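Putative carboxymuconolactone decarboxylase (Burkholderia xenovorans, PDB 2QEU) is of unconfirmed function but belongs to the carboxymuconolactone decarboxylase family of the AhpD-like clan, and may have peroxiredoxin activity. Local coordinates at residues L32-L35 with A36-P40; D44-S47 with R48-T52; L63-K66 with Y67-I71. All coordinates share one frame; numbering follows the deposited sequence. Where two conformers were deposited one is given.

In the fold
The three contacts come in series along an all-helical chain. Each is local, within about two turns of helix or at a helix end. Contact 1 closes helix 30-38, contact 2 lies on the next helix, 40-53, and contact 3 opens helix 65-79. The centres of contacts 1 and 2 are about 13 Å apart, and L32 CD2 packs on Y46 CE2 at 4.0 Å. Contact 3 sits about 17 Å from contact 2 and about 26 Å from contact 1, centre to centre. D24 of helix 10-25 binds both R50 of contact 2 and H69 of contact 3. H88, bonded to H69, also binds the citrate held by contact 2. Contacts 2 and 3 both meet the fourth subunit, and contact 1 meets the second.

Contact 1 of 3, residues L32-L35 with A36-P40; sequences LVQL and AEYAP
L32-L35 and A36-P40 run through the last turns of helix 30-38 and into the start of helix 40-53, joined by four successive i to i+4 backbone bonds. A36 N donates to L32 O at 2.8 Å, and E37 N to V33 O at 3.0 Å. Y38 N meets Q34 O nearly end-on to the carbonyl, with a C=O...N angle of 163°. The last bond, A39 N to L35 O, is more bent at the hydrogen (139°), and A39 is the first residue to leave helical geometry. It also stands at the N-cap position of helix 40-53.

E37 CG lies over one face of the Y38 ring, over its centre. In the Q34 conformer given, one of two, Q34 CG comes to the ring edge, in plane, and Q34 NE2 approaches Y38 CE2 obliquely at 3.4 Å. Q34 OE1 is hydrogen-bonded to R123 NH1 of the second subunit. L35 holds CG away from its backbone N, beside the carbonyl carbon, and its CD1 touches A39 CB at 4.0 Å.

Q34, L35, Y38 and A39 contact the second subunit. Within the chain, L35 and A36 pack on F43 of helix 40-53, and A36 also meets L14 of helix 10-25.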
ATOM      1  N   LEU B  32      22.086  -3.236  -0.225  1.00 16.57           N
ATOM      2  CA  LEU B  32      22.875  -2.384   0.673  1.00 13.88           C
ATOM      3  C   LEU B  32      24.332  -2.219   0.180  1.00 12.92           C
ATOM      4  O   LEU B  32      24.943  -1.186   0.385  1.00 12.10           O
ATOM      5  CB  LEU B  32      22.802  -2.907   2.117  1.00 12.39           C
ATOM      6  CG  LEU B  32      21.442  -2.798   2.822  1.00 13.17           C
ATOM      7  CD1 LEU B  32      21.480  -3.464   4.233  1.00 17.21           C
ATOM      8  CD2 LEU B  32      21.010  -1.362   2.897  1.00 14.57           C
ATOM      9  N   VAL B  33      24.868  -3.225  -0.506  1.00 14.77           N
ATOM     10  CA  VAL B  33      26.124  -3.072  -1.235  1.00 14.14           C
ATOM     11  C   VAL B  33      26.035  -1.893  -2.196  1.00 12.71           C
ATOM     12  O   VAL B  33      26.906  -1.014  -2.207  1.00 14.12           O
ATOM     13  CB  VAL B  33      26.528  -4.347  -2.029  1.00 15.46           C
ATOM     14  CG1 VAL B  33      27.755  -4.075  -2.902  1.00 15.73           C
ATOM     15  CG2 VAL B  33      26.771  -5.513  -1.072  1.00 18.88           C
ATOM     16  N   GLN B  34      24.953  -1.860  -2.981  0.50 12.94           N
ATOM     17  CA  GLN B  34      24.723  -0.784  -3.955  0.50 12.13           C
ATOM     18  C   GLN B  34      24.552   0.557  -3.244  0.50 10.25           C
ATOM     19  O   GLN B  34      25.118   1.547  -3.679  0.50 11.64           O
ATOM     20  CB  GLN B  34      23.504  -1.070  -4.885  0.50  9.96           C
ATOM     21  CG  GLN B  34      23.765  -0.651  -6.368  0.50 16.46           C
ATOM     22  CD  GLN B  34      22.487  -0.537  -7.248  0.50 13.54           C
ATOM     23  OE1 GLN B  34      21.588  -1.363  -7.158  0.50 10.26           O
ATOM     24  NE2 GLN B  34      22.452   0.458  -8.129  0.50 12.48           N
ATOM     25  N   LEU B  35      23.787   0.578  -2.149  1.00 10.64           N
ATOM     26  CA  LEU B  35      23.599   1.803  -1.356  1.00  9.12           C
ATOM     27  C   LEU B  35      24.961   2.312  -0.857  1.00  7.22           C
ATOM     28  O   LEU B  35      25.222   3.501  -0.887  1.00  9.27           O
ATOM     29  CB  LEU B  35      22.737   1.581  -0.134  1.00  9.57           C
ATOM     30  CG  LEU B  35      22.256   2.879   0.566  1.00 12.36           C
ATOM     31  CD1 LEU B  35      21.206   3.593  -0.291  1.00 10.84           C
ATOM     32  CD2 LEU B  35      21.713   2.556   1.977  1.00 10.39           C
ATOM     33  N   ALA B  36      25.805   1.399  -0.383  1.00  9.48           N
ATOM     34  CA  ALA B  36      27.142   1.779   0.083  1.00 10.94           C
ATOM     35  C   ALA B  36      27.942   2.420  -1.034  1.00 13.15           C
ATOM     36  O   ALA B  36      28.633   3.421  -0.819  1.00 12.60           O
ATOM     37  CB  ALA B  36      27.894   0.568   0.652  1.00  8.97           C
ATOM     38  N   GLU B  37      27.836   1.859  -2.234  1.00 12.33           N
ATOM     39  CA  GLU B  37      28.556   2.405  -3.378  1.00 14.29           C
ATOM     40  C   GLU B  37      28.114   3.819  -3.748  1.00 12.26           C
ATOM     41  O   GLU B  37      28.944   4.725  -3.891  1.00 12.57           O
ATOM     42  CB  GLU B  37      28.406   1.479  -4.583  1.00 13.95           C
ATOM     43  CG  GLU B  37      29.013   2.037  -5.862  1.00 21.32           C
ATOM     44  CD  GLU B  37      29.114   1.008  -6.983  1.00 23.42           C
ATOM     45  OE1 GLU B  37      28.329   0.004  -6.959  1.00 42.10           O
ATOM     46  OE2 GLU B  37      29.977   1.229  -7.881  1.00 39.38           O
ATOM     47  N   TYR B  38      26.811   4.013  -3.890  1.00 11.84           N
ATOM     48  CA  TYR B  38      26.239   5.230  -4.453  1.00 10.45           C
ATOM     49  C   TYR B  38      25.828   6.303  -3.474  1.00 12.44           C
ATOM     50  O   TYR B  38      25.631   7.461  -3.870  1.00 14.03           O
ATOM     51  CB  TYR B  38      25.029   4.836  -5.297  1.00 11.94           C
ATOM     52  CG  TYR B  38      25.423   4.108  -6.551  1.00 15.06           C
ATOM     53  CD1 TYR B  38      26.187   4.725  -7.504  1.00 17.99           C
ATOM     54  CD2 TYR B  38      24.986   2.820  -6.789  1.00 19.51           C
ATOM     55  CE1 TYR B  38      26.556   4.068  -8.675  1.00 22.56           C
ATOM     56  CE2 TYR B  38      25.338   2.152  -7.947  1.00 23.82           C
ATOM     57  CZ  TYR B  38      26.117   2.782  -8.883  1.00 22.29           C
ATOM     58  OH  TYR B  38      26.464   2.125 -10.041  1.00 32.68           O
ATOM     59  N   ALA B  39      25.661   5.917  -2.210  1.00 12.59           N
ATOM     60  CA  ALA B  39      25.127   6.796  -1.174  1.00 10.15           C
ATOM     61  C   ALA B  39      25.824   6.403   0.152  1.00 11.03           C
ATOM     62  O   ALA B  39      25.160   5.958   1.102  1.00 11.35           O
ATOM     63  CB  ALA B  39      23.615   6.642  -1.074  1.00  9.56           C
ATOM     64  N   PRO B  40      27.167   6.533   0.210  1.00  9.45           N
ATOM     65  CA  PRO B  40      27.862   5.987   1.399  1.00  9.39           C
ATOM     66  C   PRO B  40      27.501   6.681   2.749  1.00  9.46           C
ATOM     67  O   PRO B  40      27.440   6.000   3.807  1.00 11.35           O
ATOM     68  CB  PRO B  40      29.341   6.166   1.057  1.00 12.20           C
ATOM     69  CG  PRO B  40      29.367   7.235   0.059  1.00 13.75           C
ATOM     70  CD  PRO B  40      28.118   7.148  -0.738  1.00  8.34           C
TER

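Contact 2 of 3, residues D44-S47 with R48-T52; sequences DAYS and RMRTT. With CIT (citric acid), chain L.
This stretch of helix 40-53 belongs to the all-helical AhpD-like fold and meets a bound citrate, probably from the crystallisation liquor, that may mark a pocket. Y46 and R50, one turn apart, both reach the same citrate carboxylate. R50 NE donates to citrate O3 at 2.8 Å and R50 NH2 to citrate O4 at 2.7 Å. Both bonds are nearly straight, the first with an N-H...O angle of 171°. This side-on, two-pronged grip fixes the carboxylate beside the guanidinium edge. Y46 OH donates to citrate O3 as well, in a very short bond, and O3 lies at the edge of the phenol ring. Y46 and R50 thus both hold O3, and H88 NE2 is also hydrogen-bonded to the citrate.

The R50 chain is extended from CG to NE, which carries its head out beside the phenol. R50 CD passes Y46 CE2 obliquely at 4.1 Å, and the guanidinium and ring planes are 55° apart. R50 NH1 forms a salt bridge with D24 of helix 10-25, a second anchor that would steady the head. M49, a selenomethionine, bends at chi3 (70°) and brings its CE to 3.8 Å from Y46 CD1. Y46 and M49 also pack on the fourth subunit.

Farther round the helix, D44 OD2 forms a salt bridge with R48 NE at 3.6 Å, at the edge of the guanidinium, the carboxylate steeply turned to it. D44 OD1 is hydrogen-bonded to H17 of helix 10-25. R48 packs on R48 of the third subunit. Backbone bonds run from R48, M49 and R50 N to D44, A45 and Y46 O. S47 O accepts twice from T51, whose N and OG1 approach from opposite faces of the carbonyl plane, the OG1 bond being 2.6 Å.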
ATOM      1  N   ASP B  44      25.883   4.725   5.871  1.00 10.53           N
ATOM      2  CA  ASP B  44      26.485   4.810   7.220  1.00 10.08           C
ATOM      3  C   ASP B  44      25.396   5.113   8.260  1.00 11.52           C
ATOM      4  O   ASP B  44      25.274   4.385   9.227  1.00 10.49           O
ATOM      5  CB  ASP B  44      27.625   5.849   7.273  1.00 11.78           C
ATOM      6  CG  ASP B  44      28.342   5.870   8.625  1.00 15.23           C
ATOM      7  OD1 ASP B  44      28.583   4.801   9.249  1.00 20.09           O
ATOM      8  OD2 ASP B  44      28.695   6.981   9.049  1.00 24.18           O
ATOM      9  N   ALA B  45      24.581   6.149   8.028  1.00 11.35           N
ATOM     10  CA  ALA B  45      23.540   6.555   8.997  1.00 12.33           C
ATOM     11  C   ALA B  45      22.501   5.452   9.175  1.00 14.18           C
ATOM     12  O   ALA B  45      22.145   5.086  10.291  1.00 11.56           O
ATOM     13  CB  ALA B  45      22.878   7.852   8.583  1.00 11.07           C
ATOM     14  N   TYR B  46      22.059   4.889   8.062  1.00 13.47           N
ATOM     15  CA  TYR B  46      21.147   3.739   8.061  1.00 11.77           C
ATOM     16  C   TYR B  46      21.731   2.567   8.826  1.00 10.65           C
ATOM     17  O   TYR B  46      21.026   1.942   9.608  1.00 10.13           O
ATOM     18  CB  TYR B  46      20.808   3.306   6.640  1.00 13.93           C
ATOM     19  CG  TYR B  46      19.897   2.123   6.621  1.00  9.77           C
ATOM     20  CD1 TYR B  46      18.534   2.283   6.873  1.00 15.79           C
ATOM     21  CD2 TYR B  46      20.394   0.836   6.428  1.00 14.92           C
ATOM     22  CE1 TYR B  46      17.697   1.209   6.891  1.00 13.03           C
ATOM     23  CE2 TYR B  46      19.539  -0.258   6.431  1.00 11.21           C
ATOM     24  CZ  TYR B  46      18.197  -0.059   6.676  1.00 15.78           C
ATOM     25  OH  TYR B  46      17.332  -1.118   6.675  1.00 16.60           O
ATOM     26  N   SER B  47      23.024   2.292   8.659  1.00  9.77           N
ATOM     27  CA  SER B  47      23.638   1.143   9.358  1.00 12.01           C
ATOM     28  C   SER B  47      23.713   1.396  10.867  1.00 10.28           C
ATOM     29  O   SER B  47      23.502   0.474  11.669  1.00 11.21           O
ATOM     30  CB  SER B  47      24.986   0.774   8.754  1.00 11.05           C
ATOM     31  OG  SER B  47      24.802   0.430   7.383  1.00 13.30           O
ATOM     32  N   ARG B  48      23.928   2.650  11.246  1.00 10.60           N
ATOM     33  CA  ARG B  48      23.928   2.995  12.654  1.00 12.34           C
ATOM     34  C   ARG B  48      22.535   2.777  13.247  1.00 10.78           C
ATOM     35  O   ARG B  48      22.438   2.279  14.380  1.00 10.98           O
ATOM     36  CB  ARG B  48      24.293   4.450  12.888  1.00  8.85           C
ATOM     37  CG  ARG B  48      25.730   4.842  12.665  1.00 16.00           C
ATOM     38  CD  ARG B  48      25.798   6.343  12.587  1.00 25.58           C
ATOM     39  NE  ARG B  48      27.142   6.733  12.249  1.00 27.70           N
ATOM     40  CZ  ARG B  48      28.073   7.030  13.151  1.00 36.01           C
ATOM     41  NH1 ARG B  48      27.796   7.028  14.463  1.00 28.23           N
ATOM     42  NH2 ARG B  48      29.283   7.355  12.728  1.00 40.15           N
HETATM   43  N   MSE B  49      21.496   3.178  12.507  1.00 11.90           N
HETATM   44  CA  MSE B  49      20.123   3.017  12.951  1.00 11.41           C
HETATM   45  C   MSE B  49      19.816   1.539  13.102  1.00  9.26           C
HETATM   46  O   MSE B  49      19.270   1.097  14.121  1.00  9.88           O
HETATM   47  CB  MSE B  49      19.141   3.665  11.968  1.00 13.55           C
HETATM   48  CG  MSE B  49      17.720   3.804  12.514  1.00 10.90           C
HETATM   49 SE   MSE B  49      16.566   4.719  11.254  0.75 14.82          SE
HETATM   50  CE  MSE B  49      16.514   3.304   9.963  1.00 11.22           C
ATOM     51  N   ARG B  50      20.199   0.762  12.095  1.00 10.40           N
ATOM     52  CA  ARG B  50      19.957  -0.693  12.082  1.00 12.85           C
ATOM     53  C   ARG B  50      20.630  -1.387  13.258  1.00 13.66           C
ATOM     54  O   ARG B  50      20.086  -2.300  13.863  1.00 14.53           O
ATOM     55  CB  ARG B  50      20.550  -1.281  10.799  1.00 15.25           C
ATOM     56  CG  ARG B  50      19.952  -2.570  10.401  1.00 15.33           C
ATOM     57  CD  ARG B  50      20.656  -3.117   9.201  1.00 19.49           C
ATOM     58  NE  ARG B  50      19.892  -4.239   8.690  1.00 19.93           N
ATOM     59  CZ  ARG B  50      20.009  -5.484   9.134  1.00 14.19           C
ATOM     60  NH1 ARG B  50      20.911  -5.812  10.058  1.00 15.56           N
ATOM     61  NH2 ARG B  50      19.223  -6.412   8.630  1.00 17.10           N
ATOM     62  N   THR B  51      21.841  -0.939  13.547  1.00 13.55           N
ATOM     63  CA  THR B  51      22.652  -1.518  14.606  1.00 12.02           C
ATOM     64  C   THR B  51      21.999  -1.372  15.966  1.00 13.93           C
ATOM     65  O   THR B  51      21.981  -2.345  16.741  1.00 13.32           O
ATOM     66  CB  THR B  51      24.070  -0.915  14.595  1.00 11.65           C
ATOM     67  OG1 THR B  51      24.636  -1.168  13.304  1.00 15.06           O
ATOM     68  CG2 THR B  51      24.910  -1.514  15.673  1.00 10.31           C
ATOM     69  N   THR B  52      21.448  -0.189  16.248  1.00  9.84           N
ATOM     70  CA  THR B  52      20.709   0.017  17.504  1.00 11.40           C
ATOM     71  C   THR B  52      19.399  -0.801  17.486  1.00 11.17           C
ATOM     72  O   THR B  52      19.075  -1.539  18.448  1.00 11.99           O
ATOM     73  CB  THR B  52      20.467   1.512  17.820  1.00 15.44           C
ATOM     74  OG1 THR B  52      19.730   1.624  19.045  1.00 17.04           O
ATOM     75  CG2 THR B  52      19.703   2.191  16.753  1.00 13.88           C
TER
HETATM   76  C1  CIT L 142      13.937  -4.603   3.669  1.00 42.61           C
HETATM   77  O1  CIT L 142      14.370  -3.718   2.883  1.00 48.04           O
HETATM   78  O2  CIT L 142      12.870  -4.451   4.266  1.00 52.96           O
HETATM   79  C2  CIT L 142      14.709  -5.852   3.958  1.00 49.26           C
HETATM   80  C3  CIT L 142      16.153  -5.497   4.303  1.00 47.21           C
HETATM   81  O7  CIT L 142      16.643  -6.811   4.720  1.00 48.35           O
HETATM   82  C4  CIT L 142      16.215  -4.286   5.270  1.00 30.47           C
HETATM   83  C5  CIT L 142      17.321  -4.427   6.295  1.00 24.94           C
HETATM   84  O3  CIT L 142      18.086  -3.473   6.679  1.00 19.28           O
HETATM   85  O4  CIT L 142      17.401  -5.572   6.773  1.00 19.80           O
HETATM   86  C6  CIT L 142      17.102  -5.074   3.194  1.00 58.85           C
HETATM   87  O5  CIT L 142      16.825  -4.193   2.338  1.00 76.05           O
HETATM   88  O6  CIT L 142      18.233  -5.604   3.175  1.00 69.91           O

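Contact 3 of 3, residues L63-K66 with Y67-I71; sequences LPLK and YKHLI
K66 and Y67 lie side by side at the start of helix 65-79. K66 CG sits over one face of the Y67 ring, 3.9 Å from its centroid, in a CH-pi contact. It gets there because chi1 (59°) places CG between the backbone N and the carbonyl carbon. The extended chain then runs along the ring, with K66 CE 3.7 Å from Y67 CZ. P64 CB meets Y67 CD2 obliquely at 3.7 Å. L63 CD2 touches I71 CD1 at 3.9 Å and lies equally near K68 CG. L65 CD1 lies alongside the imidazole, 3.6 Å from H69 CD2.

Helical backbone bonds run beneath these side chains. P64 is the N-cap residue. Its O accepts from K68 N in the carbonyl plane and, weakly, from Y67 N. H69 N bonds L65 O at 3.0 Å, and L70 N bonds K66 O.

Farther out, Y67 OH is bonded to E101, and the ring meets Y67 of the fourth subunit. K68 NZ bonds the carbonyls of K55 and M53. H69 NE2 is bonded to D24 and ND1 to H88. With both ring nitrogens engaged, H69 is held in rotation, and through H88, which also binds the citrate, it stands in the second shell of that site.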
ATOM      1  N   LEU B  63      13.812  -7.140  23.642  1.00 10.27           N
ATOM      2  CA  LEU B  63      13.082  -8.060  22.763  1.00  8.56           C
ATOM      3  C   LEU B  63      14.105  -9.019  22.152  1.00 11.27           C
ATOM      4  O   LEU B  63      15.074  -8.570  21.585  1.00 11.01           O
ATOM      5  CB  LEU B  63      12.399  -7.235  21.657  1.00  8.48           C
ATOM      6  CG  LEU B  63      11.460  -7.944  20.659  1.00  9.10           C
ATOM      7  CD1 LEU B  63      10.318  -8.584  21.369  1.00 11.00           C
ATOM      8  CD2 LEU B  63      10.993  -6.954  19.583  1.00  7.19           C
ATOM      9  N   PRO B  64      13.935 -10.330  22.346  1.00  7.70           N
ATOM     10  CA  PRO B  64      14.875 -11.296  21.793  1.00 11.75           C
ATOM     11  C   PRO B  64      15.099 -11.128  20.284  1.00 11.21           C
ATOM     12  O   PRO B  64      14.152 -10.846  19.535  1.00  9.06           O
ATOM     13  CB  PRO B  64      14.204 -12.634  22.081  1.00  9.89           C
ATOM     14  CG  PRO B  64      13.368 -12.375  23.291  1.00 10.94           C
ATOM     15  CD  PRO B  64      12.875 -10.987  23.142  1.00 10.79           C
ATOM     16  N   LEU B  65      16.356 -11.279  19.869  1.00 10.39           N
ATOM     17  CA  LEU B  65      16.749 -11.065  18.473  1.00  9.26           C
ATOM     18  C   LEU B  65      15.937 -11.921  17.500  1.00  8.77           C
ATOM     19  O   LEU B  65      15.596 -11.464  16.413  1.00  9.15           O
ATOM     20  CB  LEU B  65      18.231 -11.370  18.273  1.00  9.82           C
ATOM     21  CG  LEU B  65      18.915 -11.006  16.957  1.00 10.82           C
ATOM     22  CD1 LEU B  65      18.645  -9.535  16.555  1.00 10.81           C
ATOM     23  CD2 LEU B  65      20.423 -11.303  17.054  1.00 12.49           C
ATOM     24  N   LYS B  66      15.674 -13.163  17.886  1.00  9.17           N
ATOM     25  CA  LYS B  66      14.850 -14.025  17.041  1.00 10.20           C
ATOM     26  C   LYS B  66      13.475 -13.423  16.721  1.00 10.32           C
ATOM     27  O   LYS B  66      12.952 -13.549  15.583  1.00  9.60           O
ATOM     28  CB  LYS B  66      14.694 -15.399  17.656  1.00  8.86           C
ATOM     29  CG  LYS B  66      14.054 -15.448  19.031  1.00  6.92           C
ATOM     30  CD  LYS B  66      14.138 -16.928  19.533  1.00 11.72           C
ATOM     31  CE  LYS B  66      13.626 -17.068  20.947  1.00 15.23           C
ATOM     32  NZ  LYS B  66      13.836 -18.410  21.529  1.00 12.35           N
ATOM     33  N   TYR B  67      12.885 -12.756  17.714  1.00  9.33           N
ATOM     34  CA  TYR B  67      11.575 -12.107  17.522  1.00  7.87           C
ATOM     35  C   TYR B  67      11.655 -10.776  16.758  1.00  8.32           C
ATOM     36  O   TYR B  67      10.738 -10.432  15.998  1.00  9.10           O
ATOM     37  CB  TYR B  67      10.835 -11.970  18.858  1.00  7.13           C
ATOM     38  CG  TYR B  67      10.551 -13.325  19.471  1.00  9.60           C
ATOM     39  CD1 TYR B  67      10.041 -14.383  18.710  1.00 11.29           C
ATOM     40  CD2 TYR B  67      10.838 -13.577  20.800  1.00 12.15           C
ATOM     41  CE1 TYR B  67       9.839 -15.659  19.266  1.00 11.09           C
ATOM     42  CE2 TYR B  67      10.624 -14.816  21.368  1.00 14.95           C
ATOM     43  CZ  TYR B  67      10.129 -15.860  20.623  1.00 11.96           C
ATOM     44  OH  TYR B  67       9.954 -17.090  21.228  1.00 16.55           O
ATOM     45  N   LYS B  68      12.778 -10.055  16.930  1.00  7.34           N
ATOM     46  CA  LYS B  68      13.056  -8.894  16.116  1.00  9.02           C
ATOM     47  C   LYS B  68      13.057  -9.275  14.636  1.00  8.53           C
ATOM     48  O   LYS B  68      12.396  -8.654  13.814  1.00  8.67           O
ATOM     49  CB  LYS B  68      14.383  -8.256  16.476  1.00  9.68           C
ATOM     50  CG  LYS B  68      14.412  -7.634  17.867  1.00  5.89           C
ATOM     51  CD  LYS B  68      15.638  -6.696  18.048  1.00  8.83           C
ATOM     52  CE  LYS B  68      15.536  -5.985  19.365  1.00 12.71           C
ATOM     53  NZ  LYS B  68      16.716  -5.152  19.612  1.00  8.80           N
ATOM     54  N   HIS B  69      13.818 -10.314  14.310  1.00  8.06           N
ATOM     55  CA  HIS B  69      13.825 -10.781  12.921  1.00  7.29           C
ATOM     56  C   HIS B  69      12.525 -11.408  12.450  1.00  9.04           C
ATOM     57  O   HIS B  69      12.172 -11.232  11.281  1.00  8.92           O
ATOM     58  CB  HIS B  69      15.000 -11.693  12.672  1.00  8.79           C
ATOM     59  CG  HIS B  69      16.295 -10.970  12.550  1.00 12.02           C
ATOM     60  ND1 HIS B  69      16.651 -10.251  11.431  1.00  9.42           N
ATOM     61  CD2 HIS B  69      17.316 -10.849  13.424  1.00  8.95           C
ATOM     62  CE1 HIS B  69      17.850  -9.722  11.619  1.00  9.90           C
ATOM     63  NE2 HIS B  69      18.287 -10.078  12.820  1.00 13.55           N
ATOM     64  N   LEU B  70      11.775 -12.061  13.334  1.00  8.48           N
ATOM     65  CA  LEU B  70      10.439 -12.509  12.964  1.00  6.75           C
ATOM     66  C   LEU B  70       9.544 -11.321  12.568  1.00  4.78           C
ATOM     67  O   LEU B  70       8.826 -11.409  11.585  1.00  8.40           O
ATOM     68  CB  LEU B  70       9.804 -13.318  14.085  1.00  8.21           C
ATOM     69  CG  LEU B  70       8.391 -13.835  13.784  1.00  5.92           C
ATOM     70  CD1 LEU B  70       8.353 -14.699  12.555  1.00  5.39           C
ATOM     71  CD2 LEU B  70       7.898 -14.575  15.031  1.00  7.77           C
ATOM     72  N   ILE B  71       9.584 -10.220  13.327  1.00  6.98           N
ATOM     73  CA  ILE B  71       8.813  -9.023  12.937  1.00  8.03           C
ATOM     74  C   ILE B  71       9.221  -8.568  11.516  1.00  7.55           C
ATOM     75  O   ILE B  71       8.365  -8.310  10.686  1.00  7.63           O
ATOM     76  CB  ILE B  71       8.940  -7.882  13.987  1.00  7.04           C
ATOM     77  CG1 ILE B  71       8.204  -8.302  15.290  1.00  8.07           C
ATOM     78  CG2 ILE B  71       8.443  -6.526  13.446  1.00  7.50           C
ATOM     79  CD1 ILE B  71       8.606  -7.514  16.586  1.00  9.27           C
TER